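Thioesterase (PDB 2O5U) probably hydrolyses fatty acyl-CoA thioesters, as a putative thioesterase of the 4-hydroxybenzoyl-CoA family with the hotdog fold. Local coordinates at residues V97-A102 and H119-R124. Sequence-based numbering, arbitrary orientation.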
loop_
_atom_site.group_PDB
_atom_site.type_symbol
_atom_site.label_atom_id
_atom_site.label_comp_id
_atom_site.label_asym_id
_atom_site.label_seq_id
_atom_site.Cartn_x
_atom_site.Cartn_y
_atom_site.Cartn_z
ATOM N N VAL A 97 24.526 -7.603 5.025
ATOM C CA VAL A 97 24.123 -8.866 4.444
ATOM C C VAL A 97 23.385 -8.532 3.127
ATOM O O VAL A 97 22.542 -7.625 3.059
ATOM C CB VAL A 97 23.289 -9.773 5.466
ATOM C CG1 VAL A 97 22.035 -9.113 5.943
ATOM C CG2 VAL A 97 22.967 -11.201 4.886
ATOM N N GLN A 98 23.778 -9.240 2.067
ATOM C CA GLN A 98 23.084 -9.105 0.764
ATOM C C GLN A 98 22.225 -10.353 0.544
ATOM O O GLN A 98 22.749 -11.470 0.487
ATOM C CB GLN A 98 24.076 -8.961 -0.389
ATOM C CG GLN A 98 23.391 -8.619 -1.814
ATOM C CD GLN A 98 23.972 -9.402 -3.016
ATOM O OE1 GLN A 98 25.063 -9.947 -2.954
ATOM N NE2 GLN A 98 23.208 -9.457 -4.131
ATOM N N TYR A 99 20.906 -10.145 0.379
ATOM C CA TYR A 99 19.948 -11.204 0.029
ATOM C C TYR A 99 19.729 -11.267 -1.494
ATOM O O TYR A 99 19.745 -10.230 -2.182
ATOM C CB TYR A 99 18.602 -10.942 0.695
ATOM C CG TYR A 99 18.655 -10.561 2.152
ATOM C CD1 TYR A 99 18.646 -9.223 2.571
ATOM C CD2 TYR A 99 18.771 -11.537 3.114
ATOM C CE1 TYR A 99 18.691 -8.912 3.975
ATOM C CE2 TYR A 99 18.829 -11.249 4.454
ATOM C CZ TYR A 99 18.788 -9.948 4.876
ATOM O OH TYR A 99 18.826 -9.695 6.215
ATOM N N GLU A 100 19.605 -12.489 -2.014
ATOM C CA GLU A 100 18.955 -12.733 -3.326
ATOM C C GLU A 100 17.557 -13.335 -3.147
ATOM O O GLU A 100 17.413 -14.297 -2.443
ATOM C CB GLU A 100 19.784 -13.713 -4.098
ATOM C CG GLU A 100 21.202 -13.263 -4.393
ATOM C CD GLU A 100 21.281 -12.289 -5.572
ATOM O OE1 GLU A 100 20.328 -12.180 -6.407
ATOM O OE2 GLU A 100 22.327 -11.666 -5.676
ATOM N N LEU A 101 16.551 -12.804 -3.853
ATOM C CA LEU A 101 15.185 -13.284 -3.762
ATOM C C LEU A 101 14.605 -13.454 -5.179
ATOM O O LEU A 101 15.035 -12.775 -6.111
ATOM C CB LEU A 101 14.321 -12.266 -3.008
ATOM C CG LEU A 101 14.390 -12.400 -1.463
ATOM C CD1 LEU A 101 14.807 -11.153 -0.816
ATOM C CD2 LEU A 101 13.183 -12.933 -0.869
ATOM N N ALA A 102 13.655 -14.358 -5.317
ATOM C CA ALA A 102 12.917 -14.505 -6.568
ATOM C C ALA A 102 11.470 -14.874 -6.198
ATOM O O ALA A 102 11.228 -15.539 -5.179
ATOM C CB ALA A 102 13.598 -15.554 -7.501
ATOM N N HIS A 119 20.759 -5.287 3.713
ATOM C CA HIS A 119 20.644 -4.784 5.070
ATOM C C HIS A 119 22.013 -4.360 5.603
ATOM O O HIS A 119 23.029 -5.090 5.423
ATOM C CB HIS A 119 20.090 -5.863 6.031
ATOM C CG HIS A 119 18.595 -5.875 6.172
ATOM N ND1 HIS A 119 17.903 -6.992 6.603
ATOM C CD2 HIS A 119 17.667 -4.894 6.012
ATOM C CE1 HIS A 119 16.611 -6.708 6.667
ATOM N NE2 HIS A 119 16.443 -5.443 6.314
ATOM N N VAL A 120 22.016 -3.215 6.292
ATOM C CA VAL A 120 23.090 -2.884 7.276
ATOM C C VAL A 120 22.396 -2.781 8.631
ATOM O O VAL A 120 21.320 -2.173 8.766
ATOM C CB VAL A 120 23.810 -1.525 6.990
ATOM C CG1 VAL A 120 24.886 -1.246 8.079
ATOM C CG2 VAL A 120 24.488 -1.535 5.607
ATOM N N PHE A 121 23.024 -3.367 9.636
ATOM C CA PHE A 121 22.486 -3.439 10.950
ATOM C C PHE A 121 23.048 -2.286 11.809
ATOM O O PHE A 121 24.262 -2.025 11.836
ATOM C CB PHE A 121 22.655 -4.854 11.552
ATOM C CG PHE A 121 21.668 -5.831 10.988
ATOM C CD1 PHE A 121 21.961 -6.543 9.807
ATOM C CD2 PHE A 121 20.377 -5.917 11.525
ATOM C CE1 PHE A 121 21.008 -7.430 9.226
ATOM C CE2 PHE A 121 19.414 -6.792 10.948
ATOM C CZ PHE A 121 19.731 -7.545 9.789
ATOM N N VAL A 122 22.139 -1.598 12.474
ATOM C CA VAL A 122 22.528 -0.433 13.212
ATOM C C VAL A 122 21.889 -0.407 14.582
ATOM O O VAL A 122 20.810 -1.009 14.803
ATOM C CB VAL A 122 22.146 0.922 12.469
ATOM C CG1 VAL A 122 22.896 1.101 11.155
ATOM C CG2 VAL A 122 20.661 1.107 12.338
ATOM N N GLU A 123 22.539 0.345 15.496
ATOM C CA GLU A 123 21.927 0.615 16.789
ATOM C C GLU A 123 20.597 1.407 16.612
ATOM O O GLU A 123 20.549 2.438 15.907
ATOM C CB GLU A 123 22.932 1.315 17.729
ATOM C CG GLU A 123 22.488 1.355 19.197
ATOM C CD GLU A 123 21.653 2.595 19.525
ATOM O OE1 GLU A 123 22.210 3.709 19.425
ATOM O OE2 GLU A 123 20.453 2.465 19.894
ATOM N N ARG A 124 19.524 0.908 17.221
ATOM C CA ARG A 124 18.162 1.455 17.023
ATOM C C ARG A 124 18.064 2.996 17.106
ATOM O O ARG A 124 17.570 3.634 16.175
ATOM C CB ARG A 124 17.169 0.711 17.953
ATOM C CG ARG A 124 15.663 1.081 17.819
ATOM C CD ARG A 124 14.715 -0.027 18.358
ATOM N NE ARG A 124 13.344 0.126 17.809
ATOM C CZ ARG A 124 12.516 -0.896 17.605
ATOM N NH1 ARG A 124 12.948 -2.138 17.876
ATOM N NH2 ARG A 124 11.280 -0.688 17.099
#
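Val97 and His119 face each other in the antiparallel hairpin formed by strands 96-105 and 113-123, within the antiparallel sheet of this putative hotdog-fold thioesterase. They make a hydrogen-bonded pair: Val97 N gives its hydrogen to His119 O at 3.0 Å, and His119 N returns one to Val97 O, also at 3.0 Å. The second bond is the more bent, with an N-H...O angle of 140°.

On the face that carries Val97, Tyr99, His119 and Phe121, the polar link is tip to edge. Tyr99 CG stands anti to the carbonyl carbon (chi1 -46°), and the ring extends until OH lies 2.9 Å from His119 ND1, close to the imidazole plane, in a hydrogen bond. The ring planes stand nearly perpendicular, at 86°, and meet obliquely, the hydroxyl rather than a ring face making the contact. CE1 of Tyr99 passes 3.7 Å from His119 CG, which sits in the phenol plane at its edge.

Val97 runs beside His119 in the same direction, its CG1 3.8 Å from His119 CB. That methyl also meets the edge of the Phe121 ring, 3.8 Å from CE1 and in the ring plane. Phe117 places its ring against both Tyr99 and His119, edge-to-face with the latter, while Val45 of helix 34-53 touches Tyr99 and Ile132 touches Val97 and Phe121.

All four contacting residues are buried, and the hydroxyl and ND1 give each other a hydrogen-bond partner there; their bond ties the imidazole's orientation to that of the phenol.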